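Local coordinates for protein dehalogenase-like hydrolase (Ralstonia solanacearum, PDB 3UMB) that probably catalyses the hydrolytic dehalogenation of small (S)-2-haloalkanoic acids, giving the corresponding (R)-2-hydroxyalkanoic acids and a halide ion, at residues A[103-108]-A[139-144]. Numbering follows the deposited sequence.
Sequences ENVPVL and SGLFDH
Leu108 and Leu141 meet with their side chains crossed at about a right angle, a small example of how a helix and a loop can be joined through apolar side chains without a hydrogen bond. One methyl of Leu141 is the meeting point: its CD2 lies 3.6 Å from CB of Leu108 and 4.1 Å from the CD1 methyl of the same residue, and so rests against the base of that side chain as well as one of its branches. Both leucines start out toward the opposing segment, and with CG anti to the carbonyl carbon in each (chi1 -68° in Leu141) the two side chains come together between helix and loop. The same Leu141 methyl also reaches back about one turn of the helix, to Val105, whose CG1 approaches CD2 of Leu141 at 4.3 Å, a looser touch. Phe142 adds a third apolar contact. Although its CB does not aim at the helix, the ring carries CZ to within 4.2 Å of CD1 of Leu108, which it meets obliquely. No hydrogen bond spans the two segments, which together bury 164 Å²; the side-chain contacts between them are apolar. Within the Rossmann-like core of this HAD-superfamily hydrolase, the contact joins helix 104-112 to the loop that follows helix 126-134 and leads into edge strand 144-147, while Leu108 and Phe142 both also pack on Leu118 of strand 118-122 and Phe9 of strand 6-9.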
ATOM      1  N   GLU A 103     -15.204  25.499   4.770  1.00 53.58           N
ATOM      2  CA  GLU A 103     -16.069  25.004   5.836  1.00 54.14           C
ATOM      3  C   GLU A 103     -15.348  24.662   7.161  1.00 53.77           C
ATOM      4  O   GLU A 103     -15.954  24.705   8.231  1.00 53.95           O
ATOM      5  CB  GLU A 103     -16.786  23.737   5.327  1.00 54.44           C
ATOM      6  CG  GLU A 103     -15.847  22.780   4.531  1.00 56.16           C
ATOM      7  CD  GLU A 103     -16.228  21.314   4.618  1.00 57.90           C
ATOM      8  OE1 GLU A 103     -17.373  21.026   5.042  1.00 60.07           O
ATOM      9  OE2 GLU A 103     -15.373  20.452   4.268  1.00 57.75           O
ATOM     10  N   ASN A 104     -14.074  24.294   7.090  1.00 52.97           N
ATOM     11  CA  ASN A 104     -13.368  23.779   8.270  1.00 52.81           C
ATOM     12  C   ASN A 104     -13.310  24.746   9.485  1.00 52.70           C
ATOM     13  O   ASN A 104     -13.776  24.421  10.604  1.00 51.86           O
ATOM     14  CB  ASN A 104     -11.943  23.325   7.857  1.00 52.56           C
ATOM     15  CG  ASN A 104     -11.951  22.034   7.009  1.00 51.55           C
ATOM     16  OD1 ASN A 104     -12.966  21.359   6.937  1.00 48.75           O
ATOM     17  ND2 ASN A 104     -10.810  21.690   6.389  1.00 49.86           N
ATOM     18  N   VAL A 105     -12.741  25.929   9.249  1.00 52.67           N
ATOM     19  CA  VAL A 105     -12.306  26.795  10.341  1.00 52.28           C
ATOM     20  C   VAL A 105     -13.446  27.206  11.303  1.00 52.38           C
ATOM     21  O   VAL A 105     -13.188  27.380  12.502  1.00 52.51           O
ATOM     22  CB  VAL A 105     -11.505  28.017   9.838  1.00 52.25           C
ATOM     23  CG1 VAL A 105     -10.669  28.570  10.964  1.00 52.04           C
ATOM     24  CG2 VAL A 105     -10.591  27.645   8.664  1.00 52.43           C
ATOM     25  N   PRO A 106     -14.701  27.363  10.794  1.00 52.02           N
ATOM     26  CA  PRO A 106     -15.836  27.628  11.713  1.00 51.78           C
ATOM     27  C   PRO A 106     -16.260  26.423  12.534  1.00 51.84           C
ATOM     28  O   PRO A 106     -16.556  26.560  13.745  1.00 51.11           O
ATOM     29  CB  PRO A 106     -16.997  28.019  10.780  1.00 51.95           C
ATOM     30  CG  PRO A 106     -16.494  27.855   9.371  1.00 52.45           C
ATOM     31  CD  PRO A 106     -15.016  27.713   9.393  1.00 51.84           C
ATOM     32  N   VAL A 107     -16.331  25.267  11.839  1.00 52.07           N
ATOM     33  CA  VAL A 107     -16.682  23.954  12.428  1.00 51.65           C
ATOM     34  C   VAL A 107     -15.706  23.633  13.553  1.00 51.73           C
ATOM     35  O   VAL A 107     -16.114  23.135  14.589  1.00 51.46           O
ATOM     36  CB  VAL A 107     -16.632  22.742  11.399  1.00 51.95           C
ATOM     37  CG1 VAL A 107     -17.247  21.512  12.030  1.00 51.14           C
ATOM     38  CG2 VAL A 107     -17.326  23.053  10.058  1.00 49.95           C
ATOM     39  N   LEU A 108     -14.424  23.921  13.347  1.00 51.99           N
ATOM     40  CA  LEU A 108     -13.445  23.733  14.412  1.00 52.78           C
ATOM     41  C   LEU A 108     -13.865  24.594  15.616  1.00 53.86           C
ATOM     42  O   LEU A 108     -13.786  24.159  16.771  1.00 53.61           O
ATOM     43  CB  LEU A 108     -12.015  24.040  13.917  1.00 52.55           C
ATOM     44  CG  LEU A 108     -11.424  23.028  12.899  1.00 51.86           C
ATOM     45  CD1 LEU A 108     -10.107  23.472  12.219  1.00 49.94           C
ATOM     46  CD2 LEU A 108     -11.208  21.683  13.565  1.00 50.54           C
ATOM     47  N   SER A 139      -3.715  28.244  13.188  1.00 57.56           N
ATOM     48  CA  SER A 139      -2.815  28.416  14.344  1.00 56.36           C
ATOM     49  C   SER A 139      -3.669  28.783  15.597  1.00 55.02           C
ATOM     50  O   SER A 139      -4.604  29.584  15.504  1.00 54.38           O
ATOM     51  CB  SER A 139      -1.735  29.472  14.027  1.00 56.55           C
ATOM     52  OG  SER A 139      -1.162  29.312  12.714  1.00 57.15           O
ATOM     53  N   GLY A 140      -3.392  28.128  16.730  1.00 53.12           N
ATOM     54  CA  GLY A 140      -4.156  28.338  17.973  1.00 51.84           C
ATOM     55  C   GLY A 140      -5.288  27.354  18.284  1.00 50.86           C
ATOM     56  O   GLY A 140      -5.647  27.141  19.463  1.00 50.18           O
ATOM     57  N   LEU A 141      -5.852  26.739  17.238  1.00 49.63           N
ATOM     58  CA  LEU A 141      -7.023  25.852  17.385  1.00 48.01           C
ATOM     59  C   LEU A 141      -6.623  24.483  17.899  1.00 45.99           C
ATOM     60  O   LEU A 141      -7.391  23.839  18.608  1.00 45.27           O
ATOM     61  CB  LEU A 141      -7.815  25.738  16.063  1.00 48.42           C
ATOM     62  CG  LEU A 141      -8.543  27.029  15.607  1.00 49.35           C
ATOM     63  CD1 LEU A 141      -7.602  27.963  14.831  1.00 50.00           C
ATOM     64  CD2 LEU A 141      -9.776  26.723  14.769  1.00 50.11           C
ATOM     65  N   PHE A 142      -5.414  24.054  17.554  1.00 44.69           N
ATOM     66  CA  PHE A 142      -4.889  22.764  18.024  1.00 43.56           C
ATOM     67  C   PHE A 142      -3.959  22.867  19.246  1.00 42.56           C
ATOM     68  O   PHE A 142      -2.886  23.489  19.225  1.00 41.96           O
ATOM     69  CB  PHE A 142      -4.169  22.017  16.896  1.00 43.55           C
ATOM     70  CG  PHE A 142      -5.010  21.821  15.683  1.00 42.90           C
ATOM     71  CD1 PHE A 142      -6.191  21.128  15.758  1.00 45.09           C
ATOM     72  CD2 PHE A 142      -4.627  22.338  14.476  1.00 44.65           C
ATOM     73  CE1 PHE A 142      -6.994  20.956  14.648  1.00 44.91           C
ATOM     74  CE2 PHE A 142      -5.419  22.172  13.353  1.00 45.12           C
ATOM     75  CZ  PHE A 142      -6.601  21.481  13.439  1.00 44.65           C
ATOM     76  N   ASP A 143      -4.388  22.195  20.300  1.00 41.98           N
ATOM     77  CA  ASP A 143      -3.521  21.865  21.421  1.00 41.23           C
ATOM     78  C   ASP A 143      -2.274  21.060  20.981  1.00 39.98           C
ATOM     79  O   ASP A 143      -1.144  21.451  21.294  1.00 40.19           O
ATOM     80  CB  ASP A 143      -4.320  21.098  22.465  1.00 41.09           C
ATOM     81  CG  ASP A 143      -5.414  21.941  23.089  1.00 43.37           C
ATOM     82  OD1 ASP A 143      -5.830  22.949  22.465  1.00 47.87           O
ATOM     83  OD2 ASP A 143      -5.866  21.595  24.209  1.00 46.05           O
ATOM     84  N   HIS A 144      -2.468  19.965  20.234  1.00 38.04           N
ATOM     85  CA  HIS A 144      -1.334  19.116  19.811  1.00 35.93           C
ATOM     86  C   HIS A 144      -1.306  18.933  18.300  1.00 33.28           C
ATOM     87  O   HIS A 144      -2.320  18.702  17.684  1.00 32.81           O
ATOM     88  CB  HIS A 144      -1.392  17.753  20.503  1.00 36.19           C
ATOM     89  CG  HIS A 144      -1.557  17.817  21.999  1.00 39.29           C
ATOM     90  ND1 HIS A 144      -0.489  17.988  22.863  1.00 40.26           N
ATOM     91  CD2 HIS A 144      -2.661  17.696  22.784  1.00 39.78           C
ATOM     92  CE1 HIS A 144      -0.930  17.968  24.110  1.00 41.19           C
ATOM     93  NE2 HIS A 144      -2.242  17.793  24.092  1.00 40.74           N
TER